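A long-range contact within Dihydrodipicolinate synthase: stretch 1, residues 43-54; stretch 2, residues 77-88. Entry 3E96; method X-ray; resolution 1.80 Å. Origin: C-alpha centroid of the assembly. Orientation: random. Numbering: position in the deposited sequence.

Stretch 1 43-54: VDNGIDVIVPCG
Stretch 2 (77-88) YVHGRALVVAGI

The two stretches run parallel, in a register fixed by CA-CA separations of 4.5 Å for Asp-48 to Ala-82, 4.7 Å for Val-49 to Leu-83, 5.3 Å for Ile-50 to Val-84, 4.8 Å for Val-51 to Val-85 and 4.6 Å for Cys-53 to Gly-87. Four near-linear hydrogen bonds hold it: Leu-83 N to Asp-48 O (2.9 Å, 162°), Ile-50 N to Leu-83 O (3.0 Å, 171°), Val-85 N to Ile-50 O (3.0 Å, 178°) and Gly-87 N to Pro-52 O (3.0 Å, 164°). Pro-52 N lies 3.4 Å from Val-85 O but has no hydrogen to give; Val-51 CA instead approaches Val-85 O at 3.2 Å in a CA-H...O contact (143° at H). Strand angles hold at Val-49 (phi/psi -138/125), Ile-50 (-124/140) and Val-84 (-111/116), whereas Cys-53 turns to 65/29. Gly-87 (-73/136) fits closely here: an ideal CB would stand 2.1 Å from Cys-53 O, a clash.

Before the second strand, His-79 leaves the helix with positive phi (36/63), and a type I' turn from Val-78 to Arg-81 is closed by Arg-81 N to Val-78 O at 3.0 Å.

Val-49 and Leu-83 share one sheet face, Ile-50 and Val-84 the other. On the first, Val-49 (t) CG1 meets Val-85 (t) CG2 at 3.9 Å; on the second, Ile-50 (tt) CG2 packs 4.1 Å from Val-84 (t) CG2 and 4.0 Å from Val-78 (t) CG2. Val-43 (m) points toward stretch 2, its CG1 3.8 Å from Ala-82 CB.

Arg-81 (chi1 m, chi2 t, chi3 m, chi4 179°) forms a salt bridge through NH1 with Asp-44 OD1 at 2.6 Å. Val-43 CG2 covers one guanidinium face, 3.4 Å from Arg-81 CZ, while Arg-81 NE hydrogen-bonds Val-78 O at 3.3 Å, tethering the side chain to its own turn.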

ATOM      1  N   VAL B  43       2.004  17.410  22.539  1.00 19.07           N
ATOM      2  CA  VAL B  43       3.240  18.035  22.996  1.00 21.06           C
ATOM      3  C   VAL B  43       3.192  18.760  24.333  1.00 22.01           C
ATOM      4  O   VAL B  43       4.226  18.932  24.973  1.00 22.17           O
ATOM      5  CB  VAL B  43       3.796  19.000  21.928  1.00 19.98           C
ATOM      6  CG1 VAL B  43       4.030  18.242  20.626  1.00 20.31           C
ATOM      7  CG2 VAL B  43       2.842  20.155  21.719  1.00 21.61           C
ATOM      8  N   ASP B  44       2.008  19.182  24.764  1.00 24.55           N
ATOM      9  CA  ASP B  44       1.895  19.876  26.042  1.00 25.96           C
ATOM     10  C   ASP B  44       1.722  18.911  27.201  1.00 26.70           C
ATOM     11  O   ASP B  44       1.576  19.335  28.351  1.00 25.96           O
ATOM     12  CB  ASP B  44       0.721  20.859  26.035  1.00 29.17           C
ATOM     13  CG  ASP B  44       1.019  22.113  25.243  1.00 33.06           C
ATOM     14  OD1 ASP B  44       2.170  22.593  25.315  1.00 35.36           O
ATOM     15  OD2 ASP B  44       0.106  22.627  24.562  1.00 35.92           O
ATOM     16  N   ASN B  45       1.737  17.614  26.909  1.00 25.22           N
ATOM     17  CA  ASN B  45       1.568  16.626  27.963  1.00 25.60           C
ATOM     18  C   ASN B  45       2.673  15.583  28.075  1.00 24.50           C
ATOM     19  O   ASN B  45       2.404  14.421  28.377  1.00 25.03           O
ATOM     20  CB  ASN B  45       0.214  15.926  27.823  1.00 25.55           C
ATOM     21  CG  ASN B  45      -0.947  16.856  28.101  1.00 28.71           C
ATOM     22  OD1 ASN B  45      -1.561  17.401  27.182  1.00 28.79           O
ATOM     23  ND2 ASN B  45      -1.245  17.058  29.381  1.00 28.58           N
ATOM     24  N   GLY B  46       3.910  15.997  27.823  1.00 23.77           N
ATOM     25  CA  GLY B  46       5.029  15.082  27.955  1.00 23.25           C
ATOM     26  C   GLY B  46       5.597  14.391  26.731  1.00 22.90           C
ATOM     27  O   GLY B  46       6.608  13.697  26.851  1.00 23.78           O
ATOM     28  N   ILE B  47       4.975  14.553  25.566  1.00 20.19           N
ATOM     29  CA  ILE B  47       5.485  13.908  24.356  1.00 18.89           C
ATOM     30  C   ILE B  47       6.445  14.867  23.653  1.00 19.04           C
ATOM     31  O   ILE B  47       6.078  16.001  23.328  1.00 19.10           O
ATOM     32  CB  ILE B  47       4.334  13.515  23.404  1.00 18.29           C
ATOM     33  CG1 ILE B  47       3.251  12.761  24.183  1.00 16.44           C
ATOM     34  CG2 ILE B  47       4.867  12.634  22.281  1.00 16.74           C
ATOM     35  CD1 ILE B  47       3.747  11.540  24.936  1.00 16.90           C
ATOM     36  N   ASP B  48       7.671  14.403  23.418  1.00 18.13           N
ATOM     37  CA  ASP B  48       8.703  15.235  22.809  1.00 19.27           C
ATOM     38  C   ASP B  48       9.045  14.938  21.353  1.00 18.39           C
ATOM     39  O   ASP B  48       9.958  15.546  20.792  1.00 18.15           O
ATOM     40  CB  ASP B  48       9.976  15.173  23.659  1.00 21.46           C
ATOM     41  CG  ASP B  48       9.700  15.416  25.138  1.00 24.31           C
ATOM     42  OD1 ASP B  48       8.892  16.314  25.456  1.00 23.73           O
ATOM     43  OD2 ASP B  48      10.292  14.711  25.982  1.00 26.56           O
ATOM     44  N   VAL B  49       8.329  13.995  20.750  1.00 15.82           N
ATOM     45  CA  VAL B  49       8.530  13.651  19.347  1.00 15.21           C
ATOM     46  C   VAL B  49       7.144  13.478  18.739  1.00 13.99           C
ATOM     47  O   VAL B  49       6.324  12.719  19.257  1.00 14.68           O
ATOM     48  CB  VAL B  49       9.315  12.328  19.172  1.00 15.15           C
ATOM     49  CG1 VAL B  49       9.447  12.000  17.687  1.00 16.52           C
ATOM     50  CG2 VAL B  49      10.696  12.445  19.806  1.00 16.06           C
ATOM     51  N   ILE B  50       6.871  14.203  17.660  1.00 14.67           N
ATOM     52  CA  ILE B  50       5.577  14.098  17.003  1.00 14.48           C
ATOM     53  C   ILE B  50       5.838  13.741  15.544  1.00 15.17           C
ATOM     54  O   ILE B  50       6.783  14.243  14.928  1.00 15.15           O
ATOM     55  CB  ILE B  50       4.768  15.411  17.139  1.00 15.15           C
ATOM     56  CG1 ILE B  50       3.333  15.176  16.654  1.00 15.98           C
ATOM     57  CG2 ILE B  50       5.456  16.545  16.385  1.00 15.91           C
ATOM     58  CD1 ILE B  50       2.372  16.307  16.982  1.00 15.34           C
ATOM     59  N   VAL B  51       5.003  12.863  15.001  1.00 13.68           N
ATOM     60  CA  VAL B  51       5.199  12.378  13.645  1.00 13.02           C
ATOM     61  C   VAL B  51       4.054  12.633  12.667  1.00 13.48           C
ATOM     62  O   VAL B  51       3.221  11.760  12.431  1.00 13.39           O
ATOM     63  CB  VAL B  51       5.486  10.856  13.675  1.00 14.48           C
ATOM     64  CG1 VAL B  51       5.926  10.364  12.305  1.00 13.45           C
ATOM     65  CG2 VAL B  51       6.548  10.553  14.721  1.00 15.00           C
ATOM     66  N   PRO B  52       3.998  13.839  12.083  1.00 13.10           N
ATOM     67  CA  PRO B  52       2.923  14.120  11.128  1.00 12.80           C
ATOM     68  C   PRO B  52       3.101  13.196   9.922  1.00 13.33           C
ATOM     69  O   PRO B  52       4.211  12.737   9.642  1.00 12.85           O
ATOM     70  CB  PRO B  52       3.143  15.591  10.776  1.00 12.05           C
ATOM     71  CG  PRO B  52       4.636  15.773  10.970  1.00 13.04           C
ATOM     72  CD  PRO B  52       4.879  15.007  12.255  1.00 12.41           C
ATOM     73  N   CYS B  53       2.011  12.919   9.217  1.00 12.39           N
ATOM     74  CA  CYS B  53       2.063  12.037   8.057  1.00 11.73           C
ATOM     75  C   CYS B  53       2.442  10.608   8.426  1.00 13.42           C
ATOM     76  O   CYS B  53       3.045   9.880   7.630  1.00 12.34           O
ATOM     77  CB  CYS B  53       3.029  12.594   7.009  1.00 13.10           C
ATOM     78  SG  CYS B  53       2.318  13.996   6.117  1.00 14.36           S
ATOM     79  N   GLY B  54       2.097  10.220   9.650  1.00 12.67           N
ATOM     80  CA  GLY B  54       2.348   8.864  10.101  1.00 12.89           C
ATOM     81  C   GLY B  54       1.117   8.077   9.689  1.00 14.67           C
ATOM     82  O   GLY B  54       0.183   8.648   9.125  1.00 13.71           O
ATOM     83  N   TYR B  77       2.530  24.816  14.626  1.00 21.51           N
ATOM     84  CA  TYR B  77       1.828  24.590  15.883  1.00 22.18           C
ATOM     85  C   TYR B  77       2.702  24.075  17.017  1.00 23.18           C
ATOM     86  O   TYR B  77       2.406  24.325  18.186  1.00 22.71           O
ATOM     87  CB  TYR B  77       0.644  23.644  15.674  1.00 22.07           C
ATOM     88  CG  TYR B  77      -0.397  24.159  14.700  1.00 22.43           C
ATOM     89  CD1 TYR B  77      -0.719  25.519  14.640  1.00 23.80           C
ATOM     90  CD2 TYR B  77      -1.068  23.289  13.847  1.00 21.52           C
ATOM     91  CE1 TYR B  77      -1.684  25.994  13.746  1.00 23.39           C
ATOM     92  CE2 TYR B  77      -2.033  23.749  12.956  1.00 22.23           C
ATOM     93  CZ  TYR B  77      -2.335  25.101  12.907  1.00 22.70           C
ATOM     94  OH  TYR B  77      -3.274  25.552  12.007  1.00 20.35           O
ATOM     95  N   VAL B  78       3.768  23.357  16.676  1.00 24.48           N
ATOM     96  CA  VAL B  78       4.685  22.818  17.678  1.00 26.22           C
ATOM     97  C   VAL B  78       5.669  23.892  18.134  1.00 28.79           C
ATOM     98  O   VAL B  78       5.996  23.989  19.316  1.00 29.26           O
ATOM     99  CB  VAL B  78       5.491  21.620  17.114  1.00 25.65           C
ATOM    100  CG1 VAL B  78       6.599  21.230  18.081  1.00 24.57           C
ATOM    101  CG2 VAL B  78       4.563  20.431  16.876  1.00 22.63           C
ATOM    102  N   HIS B  79       6.123  24.695  17.179  1.00 31.11           N
ATOM    103  CA  HIS B  79       7.085  25.766  17.413  1.00 33.24           C
ATOM    104  C   HIS B  79       8.155  25.463  18.461  1.00 33.49           C
ATOM    105  O   HIS B  79       8.232  26.119  19.501  1.00 34.68           O
ATOM    106  CB  HIS B  79       6.363  27.082  17.749  1.00 34.04           C
ATOM    107  CG  HIS B  79       5.429  26.998  18.915  1.00 34.91           C
ATOM    108  ND1 HIS B  79       5.860  26.750  20.201  1.00 37.32           N
ATOM    109  CD2 HIS B  79       4.087  27.158  18.994  1.00 36.07           C
ATOM    110  CE1 HIS B  79       4.824  26.763  21.020  1.00 37.06           C
ATOM    111  NE2 HIS B  79       3.737  27.008  20.314  1.00 37.38           N
ATOM    112  N   GLY B  80       8.977  24.455  18.174  1.00 33.53           N
ATOM    113  CA  GLY B  80      10.068  24.089  19.064  1.00 31.43           C
ATOM    114  C   GLY B  80       9.794  23.230  20.286  1.00 30.21           C
ATOM    115  O   GLY B  80      10.740  22.770  20.925  1.00 30.27           O
ATOM    116  N   ARG B  81       8.528  23.004  20.622  1.00 28.76           N
ATOM    117  CA  ARG B  81       8.188  22.197  21.793  1.00 26.78           C
ATOM    118  C   ARG B  81       8.512  20.706  21.662  1.00 26.39           C
ATOM    119  O   ARG B  81       8.505  19.977  22.653  1.00 24.81           O
ATOM    120  CB  ARG B  81       6.706  22.360  22.135  1.00 28.05           C
ATOM    121  CG  ARG B  81       6.330  23.745  22.658  1.00 28.88           C
ATOM    122  CD  ARG B  81       4.852  23.816  23.017  1.00 29.16           C
ATOM    123  NE  ARG B  81       3.995  23.582  21.856  1.00 29.87           N
ATOM    124  CZ  ARG B  81       2.666  23.567  21.899  1.00 30.28           C
ATOM    125  NH1 ARG B  81       2.037  23.771  23.046  1.00 30.94           N
ATOM    126  NH2 ARG B  81       1.965  23.345  20.795  1.00 30.80           N
ATOM    127  N   ALA B  82       8.786  20.250  20.446  1.00 23.42           N
ATOM    128  CA  ALA B  82       9.105  18.843  20.233  1.00 22.74           C
ATOM    129  C   ALA B  82       9.764  18.641  18.883  1.00 20.75           C
ATOM    130  O   ALA B  82       9.707  19.513  18.019  1.00 20.52           O
ATOM    131  CB  ALA B  82       7.825  17.993  20.320  1.00 20.82           C
ATOM    132  N   LEU B  83      10.406  17.492  18.711  1.00 19.77           N
ATOM    133  CA  LEU B  83      11.041  17.175  17.442  1.00 18.51           C
ATOM    134  C   LEU B  83       9.918  16.812  16.484  1.00 18.66           C
ATOM    135  O   LEU B  83       8.952  16.153  16.875  1.00 18.77           O
ATOM    136  CB  LEU B  83      11.987  15.981  17.584  1.00 20.00           C
ATOM    137  CG  LEU B  83      13.297  16.210  18.341  1.00 24.02           C
ATOM    138  CD1 LEU B  83      14.064  14.897  18.456  1.00 24.68           C
ATOM    139  CD2 LEU B  83      14.123  17.252  17.601  1.00 23.56           C
ATOM    140  N   VAL B  84      10.041  17.251  15.237  1.00 16.17           N
ATOM    141  CA  VAL B  84       9.037  16.960  14.223  1.00 15.19           C
ATOM    142  C   VAL B  84       9.636  16.008  13.196  1.00 14.41           C
ATOM    143  O   VAL B  84      10.600  16.350  12.515  1.00 14.83           O
ATOM    144  CB  VAL B  84       8.578  18.254  13.516  1.00 14.92           C
ATOM    145  CG1 VAL B  84       7.595  17.926  12.399  1.00 16.24           C
ATOM    146  CG2 VAL B  84       7.931  19.189  14.527  1.00 15.80           C
ATOM    147  N   VAL B  85       9.070  14.808  13.108  1.00 13.73           N
ATOM    148  CA  VAL B  85       9.529  13.796  12.167  1.00 13.00           C
ATOM    149  C   VAL B  85       8.454  13.647  11.097  1.00 14.44           C
ATOM    150  O   VAL B  85       7.323  13.266  11.394  1.00 14.46           O
ATOM    151  CB  VAL B  85       9.742  12.445  12.874  1.00 14.00           C
ATOM    152  CG1 VAL B  85      10.224  11.401  11.869  1.00 13.82           C
ATOM    153  CG2 VAL B  85      10.743  12.613  14.021  1.00 13.75           C
ATOM    154  N   ALA B  86       8.812  13.953   9.854  1.00 12.48           N
ATOM    155  CA  ALA B  86       7.859  13.892   8.753  1.00 13.00           C
ATOM    156  C   ALA B  86       7.783  12.552   8.028  1.00 12.44           C
ATOM    157  O   ALA B  86       8.779  12.060   7.495  1.00 12.28           O
ATOM    158  CB  ALA B  86       8.167  15.005   7.745  1.00 11.76           C
ATOM    159  N   GLY B  87       6.590  11.968   8.008  1.00 12.89           N
ATOM    160  CA  GLY B  87       6.408  10.714   7.309  1.00 12.00           C
ATOM    161  C   GLY B  87       6.431  10.983   5.813  1.00 12.84           C
ATOM    162  O   GLY B  87       5.827  11.955   5.343  1.00 12.40           O
ATOM    163  N   ILE B  88       7.144  10.141   5.070  1.00 11.94           N
ATOM    164  CA  ILE B  88       7.230  10.268   3.617  1.00 13.11           C
ATOM    165  C   ILE B  88       7.119   8.875   3.000  1.00 13.77           C
ATOM    166  O   ILE B  88       7.270   7.866   3.700  1.00 14.77           O
ATOM    167  CB  ILE B  88       8.564  10.939   3.168  1.00 12.93           C
ATOM    168  CG1 ILE B  88       9.762  10.074   3.563  1.00 13.18           C
ATOM    169  CG2 ILE B  88       8.692  12.320   3.801  1.00 13.07           C
ATOM    170  CD1 ILE B  88      11.106  10.649   3.089  1.00 13.98           C
TER